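Local structure of CEL61B (Hypocrea jecorina, 2VTC) at residues V114-E119 / P242-W247; R133-Q138 / A210-T215. The protein uses a copper ion to cleave cellulose oxidatively, as a secreted AA9 lytic polysaccharide monooxygenase. One frame throughout, in Å; residues are numbered along the deposited sequence.

Contact 1: residues V114-E119 / P242-W247; sequences VTYVVE and PGPALW
Tyr116 reaches the C-terminal loop with the far end of its ring, where OH lies 3.7 Å from Gly243 CA and CE1 lies 4.0 Å from Pro244 CD. Pro244 CD lies at the ring edge, near its plane, with CG a little farther from CE1. The closest packing is at Gly243: a CB there would clash with the phenol oxygen, and phi 94° with psi 172° would also jam it against the preceding carbonyl. No hydrogen bond joins 114-119 to 242-247; the phenol OH pairs with Tyr221 OH instead. A valine in place of Tyr116 would probably leave Tyr221 without this partner and open a gap beside Gly243 and Pro244. The contact is looser at Val114, whose CG1 comes no nearer than 4.4 Å to Pro242 O, and it ends beyond Pro244, where Ala245 and Leu246 are exposed and make no contact with 114-119. The loop is thus packed on the AA9 beta-sandwich core, with Tyr221 also against Val114 and Pro242, while strand 113-119 runs antiparallel between strands 133-143 and 172-182.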
ATOM      1  N   VAL A 114       1.700  -3.318  -5.717  1.00 16.28           N
ATOM      2  CA  VAL A 114       0.788  -2.333  -6.323  1.00 15.88           C
ATOM      3  C   VAL A 114       0.622  -1.138  -5.364  1.00 15.40           C
ATOM      4  O   VAL A 114       0.718  -1.298  -4.137  1.00 15.86           O
ATOM      5  CB  VAL A 114      -0.611  -2.956  -6.634  1.00 16.71           C
ATOM      6  CG1 VAL A 114      -0.525  -4.066  -7.706  1.00 16.28           C
ATOM      7  CG2 VAL A 114      -1.269  -3.510  -5.351  1.00 18.60           C
ATOM      8  N   THR A 115       0.393   0.049  -5.941  1.00 15.60           N
ATOM      9  CA  THR A 115       0.128   1.264  -5.152  1.00 15.09           C
ATOM     10  C   THR A 115      -1.070   2.013  -5.734  1.00 14.89           C
ATOM     11  O   THR A 115      -1.214   2.140  -6.956  1.00 14.84           O
ATOM     12  CB  THR A 115       1.355   2.201  -5.104  1.00 15.03           C
ATOM     13  OG1 THR A 115       2.507   1.422  -4.749  1.00 17.00           O
ATOM     14  CG2 THR A 115       1.199   3.300  -4.055  1.00 15.08           C
ATOM     15  N   TYR A 116      -1.917   2.504  -4.830  1.00 15.20           N
ATOM     16  CA  TYR A 116      -3.139   3.230  -5.221  1.00 14.88           C
ATOM     17  C   TYR A 116      -3.129   4.612  -4.567  1.00 15.45           C
ATOM     18  O   TYR A 116      -2.408   4.847  -3.570  1.00 16.14           O
ATOM     19  CB  TYR A 116      -4.392   2.481  -4.738  1.00 14.50           C
ATOM     20  CG  TYR A 116      -4.561   1.060  -5.255  1.00 14.56           C
ATOM     21  CD1 TYR A 116      -5.349   0.782  -6.370  1.00 14.46           C
ATOM     22  CD2 TYR A 116      -3.942  -0.019  -4.592  1.00 13.97           C
ATOM     23  CE1 TYR A 116      -5.495  -0.529  -6.854  1.00 15.60           C
ATOM     24  CE2 TYR A 116      -4.082  -1.321  -5.059  1.00 15.91           C
ATOM     25  CZ  TYR A 116      -4.869  -1.573  -6.177  1.00 14.82           C
ATOM     26  OH  TYR A 116      -5.034  -2.873  -6.627  1.00 16.73           O
ATOM     27  N   VAL A 117      -3.971   5.497  -5.102  1.00 15.93           N
ATOM     28  CA  VAL A 117      -4.217   6.815  -4.488  1.00 15.93           C
ATOM     29  C   VAL A 117      -5.721   7.100  -4.431  1.00 15.77           C
ATOM     30  O   VAL A 117      -6.470   6.616  -5.262  1.00 15.51           O
ATOM     31  CB  VAL A 117      -3.446   7.934  -5.237  1.00 16.18           C
ATOM     32  CG1 VAL A 117      -3.922   8.070  -6.668  1.00 17.30           C
ATOM     33  CG2 VAL A 117      -3.494   9.280  -4.470  1.00 16.71           C
ATOM     34  N   VAL A 118      -6.135   7.822  -3.398  1.00 15.09           N
ATOM     35  CA  VAL A 118      -7.517   8.263  -3.248  1.00 17.57           C
ATOM     36  C   VAL A 118      -7.519   9.716  -2.747  1.00 16.51           C
ATOM     37  O   VAL A 118      -6.675  10.113  -1.930  1.00 17.34           O
ATOM     38  CB  VAL A 118      -8.266   7.407  -2.223  1.00 16.44           C
ATOM     39  CG1 VAL A 118      -7.772   7.710  -0.847  1.00 24.32           C
ATOM     40  CG2 VAL A 118      -9.734   7.694  -2.268  1.00 23.26           C
ATOM     41  N   GLU A 119      -8.499  10.492  -3.212  1.00 16.85           N
ATOM     42  CA  GLU A 119      -8.688  11.847  -2.692  1.00 17.35           C
ATOM     43  C   GLU A 119      -9.597  11.873  -1.451  1.00 17.44           C
ATOM     44  O   GLU A 119     -10.507  11.052  -1.312  1.00 17.67           O
ATOM     45  CB  GLU A 119      -9.232  12.769  -3.794  1.00 17.48           C
ATOM     46  CG  GLU A 119      -9.181  14.257  -3.389  1.00 17.47           C
ATOM     47  CD  GLU A 119      -9.721  15.211  -4.462  1.00 19.11           C
ATOM     48  OE1 GLU A 119     -10.037  14.772  -5.587  1.00 18.56           O
ATOM     49  OE2 GLU A 119      -9.813  16.424  -4.136  1.00 23.25           O
ATOM     50  N   PRO A 242      -3.358  -8.443  -9.989  1.00 20.02           N
ATOM     51  CA  PRO A 242      -4.698  -8.145  -9.453  1.00 19.37           C
ATOM     52  C   PRO A 242      -5.056  -6.647  -9.364  1.00 18.21           C
ATOM     53  O   PRO A 242      -4.174  -5.779  -9.386  1.00 18.13           O
ATOM     54  CB  PRO A 242      -4.641  -8.728  -8.032  1.00 19.50           C
ATOM     55  CG  PRO A 242      -3.582  -9.800  -8.090  1.00 20.06           C
ATOM     56  CD  PRO A 242      -2.535  -9.183  -9.014  1.00 19.66           C
ATOM     57  N   GLY A 243      -6.349  -6.378  -9.225  1.00 18.32           N
ATOM     58  CA  GLY A 243      -6.830  -5.005  -9.053  1.00 18.03           C
ATOM     59  C   GLY A 243      -7.237  -4.373 -10.371  1.00 18.76           C
ATOM     60  O   GLY A 243      -7.012  -4.918 -11.433  1.00 18.90           O
ATOM     61  N   PRO A 244      -7.842  -3.192 -10.299  1.00 18.63           N
ATOM     62  CA  PRO A 244      -8.285  -2.457 -11.485  1.00 19.19           C
ATOM     63  C   PRO A 244      -7.128  -1.876 -12.306  1.00 19.57           C
ATOM     64  O   PRO A 244      -5.950  -1.916 -11.887  1.00 19.30           O
ATOM     65  CB  PRO A 244      -9.160  -1.351 -10.893  1.00 19.59           C
ATOM     66  CG  PRO A 244      -8.593  -1.120  -9.508  1.00 19.04           C
ATOM     67  CD  PRO A 244      -8.156  -2.494  -9.036  1.00 18.61           C
ATOM     68  N   ALA A 245      -7.477  -1.327 -13.468  1.00 20.91           N
ATOM     69  CA  ALA A 245      -6.487  -0.856 -14.440  1.00 22.21           C
ATOM     70  C   ALA A 245      -5.624   0.311 -13.950  1.00 22.43           C
ATOM     71  O   ALA A 245      -6.110   1.227 -13.266  1.00 22.22           O
ATOM     72  CB  ALA A 245      -7.183  -0.487 -15.739  1.00 22.46           C
ATOM     73  N   LEU A 246      -4.343   0.262 -14.322  1.00 23.35           N
ATOM     74  CA  LEU A 246      -3.381   1.311 -14.088  1.00 24.49           C
ATOM     75  C   LEU A 246      -3.866   2.625 -14.706  1.00 25.39           C
ATOM     76  O   LEU A 246      -4.310   2.652 -15.859  1.00 26.25           O
ATOM     77  CB  LEU A 246      -2.024   0.900 -14.690  1.00 24.27           C
ATOM     78  CG  LEU A 246      -0.826   1.829 -14.445  1.00 24.65           C
ATOM     79  CD1 LEU A 246      -0.489   1.921 -12.981  1.00 26.00           C
ATOM     80  CD2 LEU A 246       0.403   1.385 -15.239  1.00 25.40           C
ATOM     81  N   TRP A 247      -3.787   3.698 -13.925  1.00 25.92           N
ATOM     82  CA  TRP A 247      -4.095   5.034 -14.418  1.00 26.73           C
ATOM     83  C   TRP A 247      -2.798   5.653 -14.929  1.00 27.60           C
ATOM     84  O   TRP A 247      -1.855   5.822 -14.144  1.00 30.05           O
ATOM     85  CB  TRP A 247      -4.702   5.885 -13.302  1.00 26.80           C
ATOM     86  CG  TRP A 247      -5.148   7.245 -13.730  1.00 26.55           C
ATOM     87  CD1 TRP A 247      -6.040   7.542 -14.717  1.00 28.95           C
ATOM     88  CD2 TRP A 247      -4.742   8.502 -13.162  1.00 26.45           C
ATOM     89  NE1 TRP A 247      -6.205   8.906 -14.814  1.00 29.23           N
ATOM     90  CE2 TRP A 247      -5.425   9.518 -13.867  1.00 28.55           C
ATOM     91  CE3 TRP A 247      -3.865   8.865 -12.137  1.00 26.33           C
ATOM     92  CZ2 TRP A 247      -5.263  10.883 -13.566  1.00 27.47           C
ATOM     93  CZ3 TRP A 247      -3.707  10.229 -11.831  1.00 27.27           C
ATOM     94  CH2 TRP A 247      -4.400  11.214 -12.548  1.00 27.76           C
TER

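Contact 2: residues R133-Q138 / A210-T215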
ATOM      1  N   ARG A 133     -12.099   6.033  -2.523  1.00 15.58           N
ATOM      2  CA  ARG A 133     -12.158   5.322  -3.816  1.00 15.93           C
ATOM      3  C   ARG A 133     -10.783   5.364  -4.454  1.00 15.73           C
ATOM      4  O   ARG A 133     -10.196   6.420  -4.613  1.00 15.60           O
ATOM      5  CB  ARG A 133     -13.231   5.913  -4.758  1.00 16.82           C
ATOM      6  CG  ARG A 133     -14.645   5.993  -4.130  1.00 18.14           C
ATOM      7  CD  ARG A 133     -15.701   6.589  -5.094  1.00 18.32           C
ATOM      8  NE  ARG A 133     -15.766   5.767  -6.295  1.00 19.28           N
ATOM      9  CZ  ARG A 133     -16.587   4.728  -6.449  1.00 20.96           C
ATOM     10  NH1 ARG A 133     -17.484   4.442  -5.513  1.00 20.68           N
ATOM     11  NH2 ARG A 133     -16.531   4.003  -7.557  1.00 22.79           N
ATOM     12  N   TRP A 134     -10.242   4.189  -4.792  1.00 15.25           N
ATOM     13  CA  TRP A 134      -8.837   4.065  -5.117  1.00 14.50           C
ATOM     14  C   TRP A 134      -8.557   3.952  -6.601  1.00 14.17           C
ATOM     15  O   TRP A 134      -9.294   3.299  -7.333  1.00 15.73           O
ATOM     16  CB  TRP A 134      -8.318   2.794  -4.422  1.00 14.43           C
ATOM     17  CG  TRP A 134      -8.515   2.895  -2.954  1.00 14.33           C
ATOM     18  CD1 TRP A 134      -9.549   2.359  -2.221  1.00 12.76           C
ATOM     19  CD2 TRP A 134      -7.674   3.580  -2.027  1.00 11.51           C
ATOM     20  NE1 TRP A 134      -9.413   2.686  -0.890  1.00 13.71           N
ATOM     21  CE2 TRP A 134      -8.261   3.420  -0.736  1.00 13.31           C
ATOM     22  CE3 TRP A 134      -6.497   4.345  -2.154  1.00 13.24           C
ATOM     23  CZ2 TRP A 134      -7.704   3.983   0.417  1.00 13.07           C
ATOM     24  CZ3 TRP A 134      -5.941   4.906  -0.989  1.00 12.79           C
ATOM     25  CH2 TRP A 134      -6.559   4.716   0.276  1.00 14.12           C
ATOM     26  N   VAL A 135      -7.475   4.612  -7.016  1.00 14.95           N
ATOM     27  CA  VAL A 135      -7.010   4.585  -8.391  1.00 15.45           C
ATOM     28  C   VAL A 135      -5.594   4.007  -8.431  1.00 15.82           C
ATOM     29  O   VAL A 135      -4.726   4.496  -7.745  1.00 15.43           O
ATOM     30  CB  VAL A 135      -7.024   6.028  -8.969  1.00 16.28           C
ATOM     31  CG1 VAL A 135      -6.436   6.073 -10.354  1.00 17.80           C
ATOM     32  CG2 VAL A 135      -8.470   6.557  -8.991  1.00 17.21           C
ATOM     33  N   LYS A 136      -5.385   2.955  -9.228  1.00 15.36           N
ATOM     34  CA  LYS A 136      -4.047   2.331  -9.308  1.00 16.64           C
ATOM     35  C   LYS A 136      -3.051   3.245 -10.022  1.00 17.22           C
ATOM     36  O   LYS A 136      -3.314   3.675 -11.146  1.00 18.56           O
ATOM     37  CB  LYS A 136      -4.133   0.996 -10.042  1.00 16.81           C
ATOM     38  CG  LYS A 136      -2.802   0.211 -10.042  1.00 17.17           C
ATOM     39  CD  LYS A 136      -2.921  -1.068 -10.862  1.00 17.67           C
ATOM     40  CE  LYS A 136      -3.444  -2.255 -10.030  1.00 16.78           C
ATOM     41  NZ  LYS A 136      -3.773  -3.447 -10.891  1.00 17.72           N
ATOM     42  N   ILE A 137      -1.920   3.528  -9.378  1.00 17.89           N
ATOM     43  CA  ILE A 137      -0.878   4.375  -9.987  1.00 18.53           C
ATOM     44  C   ILE A 137       0.470   3.664 -10.194  1.00 18.47           C
ATOM     45  O   ILE A 137       1.388   4.228 -10.806  1.00 19.57           O
ATOM     46  CB  ILE A 137      -0.668   5.709  -9.201  1.00 17.73           C
ATOM     47  CG1 ILE A 137      -0.197   5.444  -7.757  1.00 19.21           C
ATOM     48  CG2 ILE A 137      -1.959   6.544  -9.258  1.00 19.28           C
ATOM     49  CD1 ILE A 137       0.520   6.599  -7.101  1.00 20.07           C
ATOM     50  N   GLN A 138       0.579   2.438  -9.688  1.00 17.77           N
ATOM     51  CA  GLN A 138       1.796   1.625  -9.844  1.00 17.44           C
ATOM     52  C   GLN A 138       1.457   0.137  -9.726  1.00 17.56           C
ATOM     53  O   GLN A 138       0.654  -0.264  -8.888  1.00 17.02           O
ATOM     54  CB  GLN A 138       2.839   2.043  -8.794  1.00 17.50           C
ATOM     55  CG  GLN A 138       4.166   1.234  -8.761  1.00 19.40           C
ATOM     56  CD  GLN A 138       4.050  -0.074  -7.970  1.00 21.69           C
ATOM     57  OE1 GLN A 138       3.369  -0.152  -6.928  1.00 20.21           O
ATOM     58  NE2 GLN A 138       4.734  -1.116  -8.457  1.00 22.39           N
ATOM     59  N   ALA A 210      -8.131  15.831 -12.485  1.00 25.62           N
ATOM     60  CA  ALA A 210      -8.825  15.230 -11.351  1.00 24.76           C
ATOM     61  C   ALA A 210      -8.635  13.715 -11.370  1.00 24.67           C
ATOM     62  O   ALA A 210      -8.539  13.093 -12.435  1.00 24.10           O
ATOM     63  CB  ALA A 210     -10.316  15.562 -11.393  1.00 24.89           C
ATOM     64  N   LEU A 211      -8.607  13.116 -10.185  1.00 24.78           N
ATOM     65  CA  LEU A 211      -8.613  11.659 -10.078  1.00 25.14           C
ATOM     66  C   LEU A 211      -9.970  11.136 -10.577  1.00 25.53           C
ATOM     67  O   LEU A 211     -11.014  11.715 -10.239  1.00 25.20           O
ATOM     68  CB  LEU A 211      -8.387  11.281  -8.611  1.00 25.73           C
ATOM     69  CG  LEU A 211      -7.525  10.107  -8.150  1.00 27.25           C
ATOM     70  CD1 LEU A 211      -6.165  10.048  -8.828  1.00 25.31           C
ATOM     71  CD2 LEU A 211      -7.401  10.144  -6.630  1.00 24.33           C
ATOM     72  N   PRO A 212      -9.981  10.049 -11.387  1.00 25.37           N
ATOM     73  CA  PRO A 212     -11.290   9.527 -11.797  1.00 25.34           C
ATOM     74  C   PRO A 212     -11.993   8.745 -10.681  1.00 24.31           C
ATOM     75  O   PRO A 212     -11.480   8.671  -9.567  1.00 25.15           O
ATOM     76  CB  PRO A 212     -10.953   8.602 -12.961  1.00 25.81           C
ATOM     77  CG  PRO A 212      -9.593   8.093 -12.599  1.00 25.00           C
ATOM     78  CD  PRO A 212      -8.874   9.265 -11.962  1.00 26.16           C
ATOM     79  N   ALA A 213     -13.150   8.175 -10.999  1.00 23.67           N
ATOM     80  CA  ALA A 213     -14.065   7.635 -10.001  1.00 22.34           C
ATOM     81  C   ALA A 213     -13.394   6.554  -9.120  1.00 21.59           C
ATOM     82  O   ALA A 213     -13.642   6.479  -7.918  1.00 20.98           O
ATOM     83  CB  ALA A 213     -15.320   7.085 -10.679  1.00 23.23           C
ATOM     84  N   GLY A 214     -12.523   5.756  -9.723  1.00 21.13           N
ATOM     85  CA  GLY A 214     -11.796   4.732  -8.950  1.00 20.07           C
ATOM     86  C   GLY A 214     -12.709   3.651  -8.380  1.00 19.61           C
ATOM     87  O   GLY A 214     -13.869   3.499  -8.807  1.00 19.73           O
ATOM     88  N   THR A 215     -12.188   2.916  -7.388  1.00 17.68           N
ATOM     89  CA  THR A 215     -12.776   1.659  -6.908  1.00 17.71           C
ATOM     90  C   THR A 215     -12.719   1.581  -5.365  1.00 16.75           C
ATOM     91  O   THR A 215     -11.658   1.789  -4.782  1.00 17.11           O
ATOM     92  CB  THR A 215     -11.923   0.455  -7.500  1.00 17.32           C
ATOM     93  OG1 THR A 215     -11.823   0.597  -8.922  1.00 19.38           O
ATOM     94  CG2 THR A 215     -12.547  -0.891  -7.154  1.00 19.07           C
TER
HETATM   95  O   HOH W   1      -9.916   2.123  -9.863  1.00 28.29           O
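Trp134 and Thr215 form an antiparallel hydrogen-bonded pair, Trp134 N giving a nearly straight bond to Thr215 O (2.8 Å, 172°) and Thr215 N a more bent one back to Trp134 O. Thr215 OG1 does not bond directly to the strand; a water 2.6 Å from this OG1 donates to Trp134 O, so that carbonyl accepts from both the water and the Thr215 amide. Arg133 adds a second grip on the loop backbone. Its chain bends at chi3 (59°), and NE donates to Ala213 O at 2.8 Å, with the acceptor almost in the guanidinium plane. NH2 reaches Gly214 O at 3.0 Å, a more bent bond tilted from that plane. Two successive loop carbonyls are therefore held by one guanidinium group, which would probably limit its rotation. Through the Trp134-Thr215 pair, short strand 215-216 adds to the mixed sheet of the AA9 beta-sandwich beside strand 133-143, away from the copper site. Gly214 makes the approach possible: at its positive phi of 65°, a CB would clash with Trp134 O and crowd Val135 CG2. Val135 supplies the apolar part of the contact. Its CG2 lies 3.8 Å from Leu211 CG and 4.0 Å from Pro212 CD, while the Val135 and Leu211 side chains pass one another, pointing opposite ways. Trp134 leads the other way: the indole passes Thr215 O with its CD1 edge, 3.4 Å away, and continues inward to Tyr116 and Val118 of strand 113-119 and to Val175 and Arg177 of strand 172-182. Leu211 also packs on Val117 and Tyr174. Further along the strand, Ile137 and Gln138 both face Thr115 in a classic beta bulge.

After the N-terminal strands and helices the chain enters strand 113-119, the first half of contact 1, and then its sheet neighbour 133-143, the first half of contact 2. After strands 172-182 and 193-204 it comes to 210-215, which closes the contact 2 loop; the tail 242-247, some 27 residues on, closes the wider loop of contact 1. Contact 2 is therefore nested inside contact 1, and their centres are about 6 Å apart. Lys136 connects them: its NZ hydrogen-bonds to Pro242 O, 2.8 Å away, and to Pro244 O, and its backbone O probably accepts from Trp247 N. Together the contacts tie two late, largely irregular stretches of chain to neighbouring strands of one sheet.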